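Local coordinates for protein GRMZM2G135359 pseudokinase (Zea mays, PDB 6CPY) that is a receptor-like pseudokinase, probably membrane-spanning, whose kinase-fold domain may bind ATP but whose catalytic activity is doubtful, at residues A[89-94]-A[118-123]; A[101-106]-A[155-160]; A[243-248]-A[257-262]; A[273-278]-A[301-306]. All coordinates share one frame; numbering follows the deposited sequence.

Contact 1 (A[89-94]-A[118-123])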
loop_
_atom_site.group_PDB
_atom_site.type_symbol
_atom_site.label_atom_id
_atom_site.label_comp_id
_atom_site.label_asym_id
_atom_site.label_seq_id
_atom_site.Cartn_x
_atom_site.Cartn_y
_atom_site.Cartn_z
ATOM N N ARG A 89 -7.290 -5.262 -16.850
ATOM C CA ARG A 89 -7.972 -6.488 -16.432
ATOM C C ARG A 89 -7.063 -7.358 -15.573
ATOM O O ARG A 89 -7.518 -7.965 -14.613
ATOM C CB ARG A 89 -8.474 -7.281 -17.642
ATOM C CG ARG A 89 -9.536 -6.541 -18.433
ATOM C CD ARG A 89 -10.140 -7.399 -19.532
ATOM N NE ARG A 89 -11.380 -6.785 -20.005
ATOM C CZ ARG A 89 -12.492 -7.439 -20.341
ATOM N NH1 ARG A 89 -12.566 -8.767 -20.270
ATOM N NH2 ARG A 89 -13.553 -6.748 -20.743
ATOM N N LYS A 90 -5.786 -7.411 -15.934
ATOM C CA LYS A 90 -4.792 -8.194 -15.206
ATOM C C LYS A 90 -4.671 -7.716 -13.763
ATOM O O LYS A 90 -4.684 -8.513 -12.838
ATOM C CB LYS A 90 -3.441 -8.073 -15.915
ATOM C CG LYS A 90 -2.304 -8.900 -15.334
ATOM C CD LYS A 90 -1.185 -9.025 -16.361
ATOM C CE LYS A 90 -1.568 -9.974 -17.493
ATOM N NZ LYS A 90 -1.335 -9.377 -18.838
ATOM N N LYS A 91 -4.574 -6.407 -13.575
ATOM C CA LYS A 91 -4.521 -5.853 -12.221
ATOM C C LYS A 91 -5.755 -6.240 -11.410
ATOM O O LYS A 91 -5.642 -6.652 -10.263
ATOM C CB LYS A 91 -4.362 -4.329 -12.244
ATOM C CG LYS A 91 -4.419 -3.732 -10.842
ATOM C CD LYS A 91 -4.121 -2.254 -10.787
ATOM C CE LYS A 91 -4.141 -1.804 -9.334
ATOM N NZ LYS A 91 -3.891 -0.349 -9.189
ATOM N N ILE A 92 -6.942 -6.100 -11.999
ATOM C CA ILE A 92 -8.173 -6.416 -11.286
ATOM C C ILE A 92 -8.233 -7.896 -10.888
ATOM O O ILE A 92 -8.578 -8.225 -9.755
ATOM C CB ILE A 92 -9.417 -6.027 -12.105
ATOM C CG1 ILE A 92 -9.549 -4.497 -12.134
ATOM C CG2 ILE A 92 -10.665 -6.697 -11.532
ATOM C CD1 ILE A 92 -10.479 -3.960 -13.194
ATOM N N THR A 93 -7.888 -8.778 -11.821
ATOM C CA THR A 93 -7.884 -10.211 -11.554
ATOM C C THR A 93 -6.950 -10.546 -10.398
ATOM O O THR A 93 -7.344 -11.251 -9.480
ATOM C CB THR A 93 -7.485 -11.006 -12.816
ATOM O OG1 THR A 93 -8.476 -10.789 -13.824
ATOM C CG2 THR A 93 -7.377 -12.503 -12.513
ATOM N N ASN A 94 -5.742 -10.000 -10.428
ATOM C CA ASN A 94 -4.763 -10.256 -9.371
ATOM C C ASN A 94 -5.160 -9.687 -8.001
ATOM O O ASN A 94 -5.037 -10.378 -6.994
ATOM C CB ASN A 94 -3.381 -9.773 -9.805
ATOM C CG ASN A 94 -2.766 -10.675 -10.865
ATOM O OD1 ASN A 94 -2.240 -10.206 -11.874
ATOM N ND2 ASN A 94 -2.848 -11.986 -10.642
ATOM N N ARG A 118 -12.281 4.256 -16.941
ATOM C CA ARG A 118 -11.565 3.073 -16.500
ATOM C C ARG A 118 -11.202 3.306 -15.050
ATOM O O ARG A 118 -10.266 4.048 -14.755
ATOM C CB ARG A 118 -10.311 2.844 -17.348
ATOM C CG ARG A 118 -10.574 2.389 -18.777
ATOM C CD ARG A 118 -11.163 0.991 -18.813
ATOM N NE ARG A 118 -11.319 0.477 -20.165
ATOM C CZ ARG A 118 -12.264 0.861 -21.028
ATOM N NH1 ARG A 118 -13.144 1.805 -20.712
ATOM N NH2 ARG A 118 -12.307 0.310 -22.237
ATOM N N VAL A 119 -11.996 2.743 -14.146
ATOM C CA VAL A 119 -11.758 2.939 -12.711
ATOM C C VAL A 119 -11.724 1.642 -11.928
ATOM O O VAL A 119 -12.259 0.598 -12.345
ATOM C CB VAL A 119 -12.759 3.920 -12.021
ATOM C CG1 VAL A 119 -13.039 5.166 -12.853
ATOM C CG2 VAL A 119 -14.023 3.227 -11.580
ATOM N N MET A 120 -11.107 1.738 -10.755
ATOM C CA MET A 120 -11.049 0.673 -9.783
ATOM C C MET A 120 -11.503 1.270 -8.470
ATOM O O MET A 120 -11.137 2.402 -8.137
ATOM C CB MET A 120 -9.618 0.118 -9.672
ATOM C CG MET A 120 -9.214 -0.634 -10.932
ATOM S SD MET A 120 -7.565 -1.349 -10.861
ATOM C CE MET A 120 -7.258 -1.608 -12.613
ATOM N N VAL A 121 -12.333 0.522 -7.759
ATOM C CA VAL A 121 -12.980 0.994 -6.550
ATOM C C VAL A 121 -12.341 0.299 -5.347
ATOM O O VAL A 121 -12.370 -0.924 -5.242
ATOM C CB VAL A 121 -14.490 0.694 -6.577
ATOM C CG1 VAL A 121 -15.172 1.160 -5.292
ATOM C CG2 VAL A 121 -15.131 1.303 -7.808
ATOM N N PHE A 122 -11.803 1.097 -4.422
ATOM C CA PHE A 122 -11.094 0.562 -3.275
ATOM C C PHE A 122 -11.734 0.976 -1.968
ATOM O O PHE A 122 -12.499 1.946 -1.914
ATOM C CB PHE A 122 -9.657 1.063 -3.282
ATOM C CG PHE A 122 -8.836 0.524 -4.407
ATOM C CD1 PHE A 122 -8.243 -0.730 -4.309
ATOM C CD2 PHE A 122 -8.635 1.271 -5.551
ATOM C CE1 PHE A 122 -7.481 -1.229 -5.345
ATOM C CE2 PHE A 122 -7.873 0.779 -6.583
ATOM C CZ PHE A 122 -7.294 -0.470 -6.482
ATOM N N GLU A 123 -11.394 0.246 -0.912
ATOM C CA GLU A 123 -11.741 0.660 0.455
ATOM C C GLU A 123 -11.199 2.054 0.729
ATOM O O GLU A 123 -10.105 2.398 0.280
ATOM C CB GLU A 123 -11.142 -0.296 1.480
ATOM C CG GLU A 123 -11.789 -1.661 1.505
ATOM C CD GLU A 123 -11.082 -2.637 2.428
ATOM O OE1 GLU A 123 -9.857 -2.479 2.649
ATOM O OE2 GLU A 123 -11.749 -3.589 2.885
#
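Lys91 and Ile92, on helix 82-96 of the N-terminal kinase lobe, close over Met120 on strand 117-123 of the five-stranded sheet; by its place in the fold this helix corresponds to the kinase αC helix. Helix and strand segments run nearly parallel, 16° apart. Lys91 comes first. Its CG lies opposite the backbone N (chi1 175°) and the chain stays extended, which carries the methylenes past the thioether: CD is 3.6 Å from Met120 SD. Its ammonium continues beyond the sulfur, with NZ 4.4 Å from Phe122 CZ, and hydrogen-bonds to the backbone oxygens of Glu192 and Asp190. Lys91 probably occupies the position of the αC glutamate of active kinases and reaches the DFG-equivalent segment, which fits a pseudokinase. With an alanine here, the two carbonyls would probably lose this donor and Met120 SD its methylene packing. One residue on, Ile92 meets the methyl end of the same methionine, CG1 lying 3.7 Å from Met120 CE. The contact is therefore apolar although a lysine takes part in it: the aliphatic stem packs against sulfur and methyl, and the buried charge is probably eased by the two carbonyl oxygens that receive its tip.

Contact 2 (A[101-106]-A[155-160]); sequences KNFMNL and AYCLEH
The segment between helix 82-96 and strand 106-112, which in kinases connects αC to β4, rests here on helix 144-164 of the C-terminal lobe, making this a buried seam between the lobes. Asn102 and Phe103 meet Cys157, the CA atoms of Asn102 and Cys157 being only 5.4 Å apart. The two CB atoms of Asn102 and Cys157 abut at 3.9 Å, and Cys157 CB also lies 3.5 Å from Asn102 O. With SG opposite the backbone N of its own residue (chi1 -177°), the thiol reaches the start of the phenylalanine side chain, where Cys157 SG is 3.9 Å from Phe103 CB. It makes a sulfur-aromatic contact with the ring as well, approaching obliquely at 5.2 Å from SG to the Phe103 ring centroid. Beside this, Asn102 OD1 comes within 4.2 Å of Tyr156 CB. The polar ends find partners elsewhere: Asn102 ND2 donates to Ala186 O, and Tyr156 OH bonds with Leu306 O. The loop thus meets the helix largely through close packing round the Cys157 sulfur and CB, while the amide of Asn102 ties the same loop to the strand 186-188.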
loop_
_atom_site.group_PDB
_atom_site.type_symbol
_atom_site.label_atom_id
_atom_site.label_comp_id
_atom_site.label_asym_id
_atom_site.label_seq_id
_atom_site.Cartn_x
_atom_site.Cartn_y
_atom_site.Cartn_z
ATOM N N LYS A 101 -7.002 -7.813 5.832
ATOM C CA LYS A 101 -7.344 -6.723 6.736
ATOM C C LYS A 101 -6.407 -5.517 6.594
ATOM O O LYS A 101 -6.825 -4.383 6.780
ATOM C CB LYS A 101 -7.323 -7.238 8.177
ATOM C CG LYS A 101 -7.809 -6.262 9.228
ATOM C CD LYS A 101 -7.382 -6.708 10.618
ATOM C CE LYS A 101 -7.996 -8.047 10.995
ATOM N NZ LYS A 101 -7.727 -8.384 12.418
ATOM N N ASN A 102 -5.142 -5.770 6.263
ATOM C CA ASN A 102 -4.121 -4.727 6.162
ATOM C C ASN A 102 -3.777 -4.378 4.717
ATOM O O ASN A 102 -2.721 -3.787 4.440
ATOM C CB ASN A 102 -2.859 -5.138 6.939
ATOM C CG ASN A 102 -3.126 -5.286 8.421
ATOM O OD1 ASN A 102 -3.077 -6.387 8.961
ATOM N ND2 ASN A 102 -3.464 -4.177 9.075
ATOM N N PHE A 103 -4.706 -4.676 3.802
ATOM C CA PHE A 103 -4.597 -4.238 2.422
ATOM C C PHE A 103 -5.790 -3.312 2.118
ATOM O O PHE A 103 -6.867 -3.486 2.678
ATOM C CB PHE A 103 -4.601 -5.440 1.463
ATOM C CG PHE A 103 -4.315 -5.069 0.034
ATOM C CD1 PHE A 103 -3.080 -4.558 -0.323
ATOM C CD2 PHE A 103 -5.287 -5.220 -0.953
ATOM C CE1 PHE A 103 -2.802 -4.189 -1.621
ATOM C CE2 PHE A 103 -5.014 -4.854 -2.256
ATOM C CZ PHE A 103 -3.783 -4.334 -2.592
ATOM N N MET A 104 -5.566 -2.328 1.254
ATOM C CA MET A 104 -6.637 -1.475 0.747
ATOM C C MET A 104 -7.345 -2.246 -0.380
ATOM O O MET A 104 -6.975 -2.141 -1.551
ATOM C CB MET A 104 -6.057 -0.150 0.263
ATOM C CG MET A 104 -7.080 0.819 -0.310
ATOM S SD MET A 104 -6.445 2.518 -0.375
ATOM C CE MET A 104 -6.534 2.900 1.343
ATOM N N ASN A 105 -8.345 -3.032 0.014
ATOM C CA ASN A 105 -8.929 -4.058 -0.841
ATOM C C ASN A 105 -9.750 -3.475 -1.996
ATOM O O ASN A 105 -10.401 -2.426 -1.861
ATOM C CB ASN A 105 -9.772 -5.026 -0.019
ATOM C CG ASN A 105 -8.945 -5.785 1.005
ATOM O OD1 ASN A 105 -8.066 -6.533 0.644
ATOM N ND2 ASN A 105 -9.222 -5.574 2.271
ATOM N N LEU A 106 -9.627 -4.136 -3.139
ATOM C CA LEU A 106 -10.433 -3.854 -4.317
ATOM C C LEU A 106 -11.875 -4.309 -4.104
ATOM O O LEU A 106 -12.131 -5.503 -3.841
ATOM C CB LEU A 106 -9.835 -4.599 -5.519
ATOM C CG LEU A 106 -10.502 -4.333 -6.869
ATOM C CD1 LEU A 106 -10.289 -2.905 -7.319
ATOM C CD2 LEU A 106 -9.938 -5.313 -7.888
ATOM N N ALA A 155 3.721 -5.670 7.868
ATOM C CA ALA A 155 4.408 -6.948 7.744
ATOM C C ALA A 155 3.445 -8.095 7.419
ATOM O O ALA A 155 3.741 -8.912 6.548
ATOM C CB ALA A 155 5.198 -7.260 9.006
ATOM N N TYR A 156 2.300 -8.148 8.096
ATOM C CA TYR A 156 1.307 -9.213 7.853
ATOM C C TYR A 156 0.749 -9.152 6.430
ATOM O O TYR A 156 0.532 -10.192 5.816
ATOM C CB TYR A 156 0.142 -9.155 8.836
ATOM C CG TYR A 156 0.441 -9.635 10.246
ATOM C CD1 TYR A 156 1.125 -10.835 10.476
ATOM C CD2 TYR A 156 -0.024 -8.926 11.352
ATOM C CE1 TYR A 156 1.380 -11.277 11.771
ATOM C CE2 TYR A 156 0.208 -9.373 12.650
ATOM C CZ TYR A 156 0.925 -10.537 12.853
ATOM O OH TYR A 156 1.170 -10.968 14.144
ATOM N N CYS A 157 0.524 -7.942 5.922
ATOM C CA CYS A 157 0.075 -7.770 4.531
ATOM C C CYS A 157 1.143 -8.259 3.551
ATOM O O CYS A 157 0.865 -9.072 2.647
ATOM C CB CYS A 157 -0.254 -6.302 4.243
ATOM S SG CYS A 157 -0.894 -6.039 2.571
ATOM N N LEU A 158 2.370 -7.787 3.734
ATOM C CA LEU A 158 3.452 -8.164 2.827
ATOM C C LEU A 158 3.714 -9.677 2.834
ATOM O O LEU A 158 4.022 -10.261 1.782
ATOM C CB LEU A 158 4.734 -7.390 3.143
ATOM C CG LEU A 158 4.890 -5.995 2.513
ATOM C CD1 LEU A 158 3.626 -5.165 2.591
ATOM C CD2 LEU A 158 6.045 -5.253 3.158
ATOM N N GLU A 159 3.610 -10.297 4.006
ATOM C CA GLU A 159 3.762 -11.751 4.144
ATOM C C GLU A 159 2.637 -12.467 3.382
ATOM O O GLU A 159 2.869 -13.468 2.691
ATOM C CB GLU A 159 3.729 -12.152 5.619
ATOM C CG GLU A 159 3.867 -13.652 5.893
ATOM C CD GLU A 159 3.624 -14.019 7.351
ATOM O OE1 GLU A 159 2.809 -13.349 8.029
ATOM O OE2 GLU A 159 4.241 -14.997 7.824
ATOM N N HIS A 160 1.417 -11.955 3.516
ATOM C CA HIS A 160 0.275 -12.549 2.831
ATOM C C HIS A 160 0.421 -12.418 1.315
ATOM O O HIS A 160 0.166 -13.375 0.577
ATOM C CB HIS A 160 -1.037 -11.922 3.304
ATOM C CG HIS A 160 -2.247 -12.598 2.741
ATOM N ND1 HIS A 160 -3.077 -11.992 1.824
ATOM C CD2 HIS A 160 -2.739 -13.844 2.928
ATOM C CE1 HIS A 160 -4.042 -12.829 1.486
ATOM N NE2 HIS A 160 -3.861 -13.961 2.141
#

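Contact 3 (A[243-248]-A[257-262]); sequences ENWVSR and EELIDP
Arg248 and Glu258 form a two-pronged salt bridge between helix 240-250 and the short helix 256-259. The guanidinium grips end-on, one nitrogen to each carboxylate oxygen: Arg248 NH2 donates to Glu258 OE2 at 2.7 Å, and Arg248 NH1 to Glu258 OE1 at 3.2 Å. Both bonds are fairly straight, near 158°. The oxygens lie close to the guanidinium plane, yet the nitrogens meet the carboxylate from above its own plane, since the two flat groups are turned 56° apart. A bend at chi3 (67°) brings the guanidinium to this position. NH1 has a further acceptor in Gly253 O, in the loop joining the two helices. These elements belong to the C-terminal lobe of the kinase fold, where helix 214-230 touches them through Thr230 (on Trp245 and Leu259) and Leu226 (on Val246). Next to the ion pair, Trp245 sets the rim of its indole against the backbone of the short helix: Trp245 CZ2 is 3.6 Å from Glu258 O, which lies in the ring plane, as does Leu259 O. Trp245 CH2 also packs on Leu259 CD1 at 3.5 Å, and Arg232 makes a cation-pi contact with the indole. Asp261 OD2 pairs with Arg147, and its OD1 accepts from Ser263 N. Within helix 240-250, Glu243 O accepts from both N and OG of Ser247, which reach it from opposite faces of the carbonyl plane.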
loop_
_atom_site.group_PDB
_atom_site.type_symbol
_atom_site.label_atom_id
_atom_site.label_comp_id
_atom_site.label_asym_id
_atom_site.label_seq_id
_atom_site.Cartn_x
_atom_site.Cartn_y
_atom_site.Cartn_z
ATOM N N GLU A 243 22.680 8.479 5.231
ATOM C CA GLU A 243 23.390 7.199 5.222
ATOM C C GLU A 243 24.457 7.133 6.316
ATOM O O GLU A 243 24.594 6.115 6.995
ATOM C CB GLU A 243 24.032 6.946 3.853
ATOM N N ASN A 244 25.210 8.219 6.485
ATOM C CA ASN A 244 26.274 8.275 7.501
ATOM C C ASN A 244 25.694 8.294 8.916
ATOM O O ASN A 244 26.313 7.808 9.869
ATOM C CB ASN A 244 27.159 9.512 7.296
ATOM C CG ASN A 244 27.885 9.503 5.962
ATOM O OD1 ASN A 244 28.028 8.457 5.323
ATOM N ND2 ASN A 244 28.348 10.675 5.534
ATOM N N TRP A 245 24.506 8.875 9.042
ATOM C CA TRP A 245 23.831 9.018 10.325
ATOM C C TRP A 245 23.280 7.665 10.780
ATOM O O TRP A 245 23.506 7.233 11.917
ATOM C CB TRP A 245 22.716 10.054 10.193
ATOM C CG TRP A 245 21.942 10.285 11.437
ATOM C CD1 TRP A 245 22.262 11.132 12.460
ATOM C CD2 TRP A 245 20.694 9.682 11.785
ATOM N NE1 TRP A 245 21.293 11.084 13.435
ATOM C CE2 TRP A 245 20.316 10.203 13.045
ATOM C CE3 TRP A 245 19.861 8.746 11.160
ATOM C CZ2 TRP A 245 19.137 9.818 13.694
ATOM C CZ3 TRP A 245 18.687 8.358 11.807
ATOM C CH2 TRP A 245 18.337 8.897 13.063
ATOM N N VAL A 246 22.567 6.998 9.878
ATOM C CA VAL A 246 22.127 5.619 10.094
ATOM C C VAL A 246 23.328 4.703 10.354
ATOM O O VAL A 246 23.313 3.896 11.288
ATOM C CB VAL A 246 21.317 5.098 8.880
ATOM C CG1 VAL A 246 21.132 3.589 8.924
ATOM C CG2 VAL A 246 19.970 5.799 8.817
ATOM N N SER A 247 24.363 4.826 9.522
ATOM C CA SER A 247 25.588 4.041 9.699
ATOM C C SER A 247 26.176 4.210 11.097
ATOM O O SER A 247 26.624 3.241 11.701
ATOM C CB SER A 247 26.638 4.414 8.646
ATOM O OG SER A 247 26.260 3.918 7.374
ATOM N N ARG A 248 26.165 5.436 11.605
ATOM C CA ARG A 248 26.700 5.709 12.929
ATOM C C ARG A 248 25.942 4.894 13.966
ATOM O O ARG A 248 26.567 4.325 14.863
ATOM C CB ARG A 248 26.652 7.199 13.282
ATOM C CG ARG A 248 27.096 7.466 14.716
ATOM C CD ARG A 248 27.671 8.846 14.924
ATOM N NE ARG A 248 26.681 9.901 14.764
ATOM C CZ ARG A 248 25.894 10.371 15.727
ATOM N NH1 ARG A 248 25.950 9.884 16.960
ATOM N NH2 ARG A 248 25.037 11.347 15.446
ATOM N N GLU A 257 18.152 7.422 22.176
ATOM C CA GLU A 257 17.465 8.724 22.289
ATOM C C GLU A 257 17.759 9.663 21.114
ATOM O O GLU A 257 16.975 10.571 20.832
ATOM C CB GLU A 257 17.827 9.456 23.587
ATOM C CG GLU A 257 17.395 8.753 24.860
ATOM C CD GLU A 257 18.503 7.925 25.489
ATOM O OE1 GLU A 257 19.314 7.324 24.744
ATOM O OE2 GLU A 257 18.551 7.871 26.741
ATOM N N GLU A 258 18.898 9.477 20.454
ATOM C CA GLU A 258 19.222 10.264 19.273
ATOM C C GLU A 258 18.561 9.673 18.021
ATOM O O GLU A 258 18.215 10.398 17.102
ATOM C CB GLU A 258 20.747 10.370 19.088
ATOM C CG GLU A 258 21.144 11.162 17.849
ATOM C CD GLU A 258 22.616 11.540 17.779
ATOM O OE1 GLU A 258 23.425 11.073 18.616
ATOM O OE2 GLU A 258 22.962 12.317 16.855
ATOM N N LEU A 259 18.396 8.362 17.989
ATOM C CA LEU A 259 17.847 7.680 16.821
ATOM C C LEU A 259 16.323 7.798 16.729
ATOM O O LEU A 259 15.764 8.111 15.672
ATOM C CB LEU A 259 18.232 6.204 16.850
ATOM C CG LEU A 259 17.723 5.368 15.670
ATOM C CD1 LEU A 259 18.524 5.662 14.421
ATOM C CD2 LEU A 259 17.769 3.888 15.978
ATOM N N ILE A 260 15.659 7.532 17.839
ATOM C CA ILE A 260 14.199 7.354 17.835
ATOM C C ILE A 260 13.485 8.712 17.746
ATOM O O ILE A 260 13.884 9.675 18.392
ATOM C CB ILE A 260 13.751 6.552 19.074
ATOM C CG1 ILE A 260 14.392 5.148 19.080
ATOM C CG2 ILE A 260 12.228 6.433 19.129
ATOM C CD1 ILE A 260 14.042 4.264 17.890
ATOM N N ASP A 261 12.436 8.774 16.925
ATOM C CA ASP A 261 11.656 9.985 16.717
ATOM C C ASP A 261 11.201 10.602 18.044
ATOM O O ASP A 261 10.480 9.966 18.795
ATOM C CB ASP A 261 10.426 9.642 15.854
ATOM C CG ASP A 261 9.685 10.870 15.342
ATOM O OD1 ASP A 261 9.916 11.993 15.846
ATOM O OD2 ASP A 261 8.847 10.678 14.430
ATOM N N PRO A 262 11.596 11.855 18.331
ATOM C CA PRO A 262 11.088 12.500 19.566
ATOM C C PRO A 262 9.560 12.630 19.652
ATOM O O PRO A 262 8.994 12.574 20.751
ATOM C CB PRO A 262 11.749 13.891 19.547
ATOM C CG PRO A 262 12.898 13.770 18.615
ATOM C CD PRO A 262 12.552 12.709 17.608
#

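Contact 4 (A[273-278]-A[301-306])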
loop_
_atom_site.group_PDB
_atom_site.type_symbol
_atom_site.label_atom_id
_atom_site.label_comp_id
_atom_site.label_asym_id
_atom_site.label_seq_id
_atom_site.Cartn_x
_atom_site.Cartn_y
_atom_site.Cartn_z
ATOM N N ARG A 273 15.535 -1.434 20.311
ATOM C CA ARG A 273 16.749 -2.128 19.844
ATOM C C ARG A 273 16.446 -3.295 18.935
ATOM O O ARG A 273 17.036 -3.431 17.857
ATOM C CB ARG A 273 17.586 -2.668 21.006
ATOM C CG ARG A 273 18.492 -1.666 21.632
ATOM C CD ARG A 273 19.451 -2.302 22.641
ATOM N NE ARG A 273 20.294 -1.223 23.125
ATOM C CZ ARG A 273 20.056 -0.481 24.196
ATOM N NH1 ARG A 273 19.023 -0.732 24.997
ATOM N NH2 ARG A 273 20.886 0.506 24.493
ATOM N N ALA A 274 15.538 -4.150 19.383
ATOM C CA ALA A 274 15.202 -5.343 18.636
ATOM C C ALA A 274 14.619 -4.958 17.260
ATOM O O ALA A 274 14.946 -5.577 16.248
ATOM C CB ALA A 274 14.250 -6.210 19.438
ATOM N N LEU A 275 13.780 -3.925 17.213
ATOM C CA LEU A 275 13.202 -3.497 15.923
ATOM C C LEU A 275 14.274 -2.944 14.988
ATOM O O LEU A 275 14.219 -3.168 13.770
ATOM C CB LEU A 275 12.097 -2.466 16.131
ATOM C CG LEU A 275 10.849 -3.065 16.795
ATOM C CD1 LEU A 275 9.919 -1.956 17.262
ATOM C CD2 LEU A 275 10.120 -4.013 15.849
ATOM N N CYS A 276 15.257 -2.236 15.549
ATOM C CA CYS A 276 16.382 -1.743 14.740
ATOM C C CYS A 276 17.259 -2.881 14.179
ATOM O O CYS A 276 17.839 -2.736 13.108
ATOM C CB CYS A 276 17.224 -0.738 15.519
ATOM S SG CYS A 276 16.374 0.827 15.828
ATOM N N GLU A 277 17.338 -4.009 14.883
ATOM C CA GLU A 277 18.014 -5.200 14.339
ATOM C C GLU A 277 17.263 -5.762 13.128
ATOM O O GLU A 277 17.879 -6.132 12.126
ATOM C CB GLU A 277 18.198 -6.272 15.415
ATOM C CG GLU A 277 19.177 -5.856 16.506
ATOM C CD GLU A 277 19.163 -6.756 17.735
ATOM O OE1 GLU A 277 18.195 -7.527 17.922
ATOM O OE2 GLU A 277 20.128 -6.683 18.532
ATOM N N VAL A 278 15.936 -5.795 13.209
ATOM C CA VAL A 278 15.109 -6.174 12.050
ATOM C C VAL A 278 15.416 -5.270 10.873
ATOM O O VAL A 278 15.651 -5.762 9.773
ATOM C CB VAL A 278 13.592 -6.125 12.352
ATOM C CG1 VAL A 278 12.773 -6.376 11.082
ATOM C CG2 VAL A 278 13.240 -7.127 13.431
ATOM N N ARG A 301 6.280 -10.214 15.127
ATOM C CA ARG A 301 5.262 -10.649 16.095
ATOM C C ARG A 301 5.876 -11.007 17.447
ATOM O O ARG A 301 5.297 -10.709 18.497
ATOM C CB ARG A 301 4.461 -11.844 15.574
ATOM C CG ARG A 301 3.321 -12.211 16.509
ATOM C CD ARG A 301 2.525 -13.400 16.030
ATOM N NE ARG A 301 1.321 -13.547 16.843
ATOM C CZ ARG A 301 0.215 -14.176 16.458
ATOM N NH1 ARG A 301 0.131 -14.725 15.249
ATOM N NH2 ARG A 301 -0.819 -14.234 17.284
ATOM N N GLU A 302 7.034 -11.660 17.411
ATOM C CA GLU A 302 7.790 -11.988 18.620
ATOM C C GLU A 302 8.089 -10.702 19.400
ATOM O O GLU A 302 7.855 -10.629 20.607
ATOM C CB GLU A 302 9.084 -12.722 18.247
ATOM C CG GLU A 302 9.751 -13.507 19.373
ATOM C CD GLU A 302 11.023 -14.211 18.922
ATOM O OE1 GLU A 302 11.133 -14.558 17.727
ATOM O OE2 GLU A 302 11.929 -14.410 19.760
ATOM N N ILE A 303 8.550 -9.670 18.690
ATOM C CA ILE A 303 8.927 -8.397 19.325
ATOM C C ILE A 303 7.743 -7.574 19.846
ATOM O O ILE A 303 7.760 -7.097 20.987
ATOM C CB ILE A 303 9.759 -7.534 18.356
ATOM C CG1 ILE A 303 11.097 -8.222 18.062
ATOM C CG2 ILE A 303 9.980 -6.137 18.923
ATOM C CD1 ILE A 303 11.812 -7.696 16.831
ATOM N N THR A 304 6.726 -7.395 19.014
ATOM C CA THR A 304 5.594 -6.529 19.349
ATOM C C THR A 304 4.525 -7.230 20.186
ATOM O O THR A 304 3.744 -6.565 20.871
ATOM C CB THR A 304 4.913 -5.971 18.088
ATOM O OG1 THR A 304 4.319 -7.040 17.340
ATOM C CG2 THR A 304 5.916 -5.233 17.220
ATOM N N ALA A 305 4.484 -8.561 20.103
ATOM C CA ALA A 305 3.408 -9.369 20.679
ATOM C C ALA A 305 2.017 -8.974 20.154
ATOM O O ALA A 305 1.022 -9.103 20.862
ATOM C CB ALA A 305 3.448 -9.317 22.201
ATOM N N LEU A 306 1.951 -8.517 18.905
ATOM C CA LEU A 306 0.698 -8.074 18.313
ATOM C C LEU A 306 0.279 -9.080 17.268
ATOM O O LEU A 306 0.972 -9.275 16.274
ATOM C CB LEU A 306 0.846 -6.697 17.653
ATOM C CG LEU A 306 1.009 -5.488 18.571
ATOM C CD1 LEU A 306 1.315 -4.254 17.731
ATOM C CD2 LEU A 306 -0.234 -5.256 19.416
#
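Ile303 projects from helix 293-304 into a notch formed by Ala274, Leu275 and Val278 of helix 269-282, a helix-to-helix packing near the end of the C-terminal kinase lobe. The three residues follow one another at spacings of one and three, so they lie along one side of their helix, and the isoleucine divides its two branches among them. CG2, placed opposite the backbone N, takes the leucine: Ile303 CG2 is 3.7 Å from Leu275 CD2, and the two side chains meet at a slant. The longer branch, CG1 to CD1, lies opposite the carbonyl carbon (chi1 -65°) and runs between the other two. Its methyl, Ile303 CD1, is 3.9 Å from Ala274 CB and 3.7 Å from Val278 CG2, with the valine and isoleucine side chains passing in opposite senses. A glycine in place of this isoleucine would probably open a gap facing all three partners and leave Leu275 CD2 without its neighbour on this helix end. The small alanine is consistent with the close approach, the CA atoms of Ala274 and Ile303 being 7.0 Å apart. Leu275 also packs on Trp144 and Leu148 of helix 144-164, which ties the pair of helices to the lobe. Where helix 293-304 stops, Ala305 turns to positive phi and Thr304 forms an ST turn, its OG1 accepting from Leu306 N at 3.2 Å.

Overall arrangement
The four contacts trace the kinase fold from one lobe to the other. Contact 1 lies in the N-terminal lobe and contact 2 at the junction, their centres about 16 Å apart; along the chain their segments alternate, and they touch where Glu123 N meets Asn105 O. Contacts 3 and 4 follow in sequence, both in the helical C-terminal lobe, about 18 Å apart between centres and joined where Leu259 packs on Cys276. Contacts 2 and 4, centres about 19 Å apart, touch where helix 144-164 meets the segment after helix 293-304, whereas the centres of contacts 1 and 3 stand about 40 Å apart. Successive touches thus link the sheet to the far helices, consistent with a pseudokinase that keeps the two-lobed architecture.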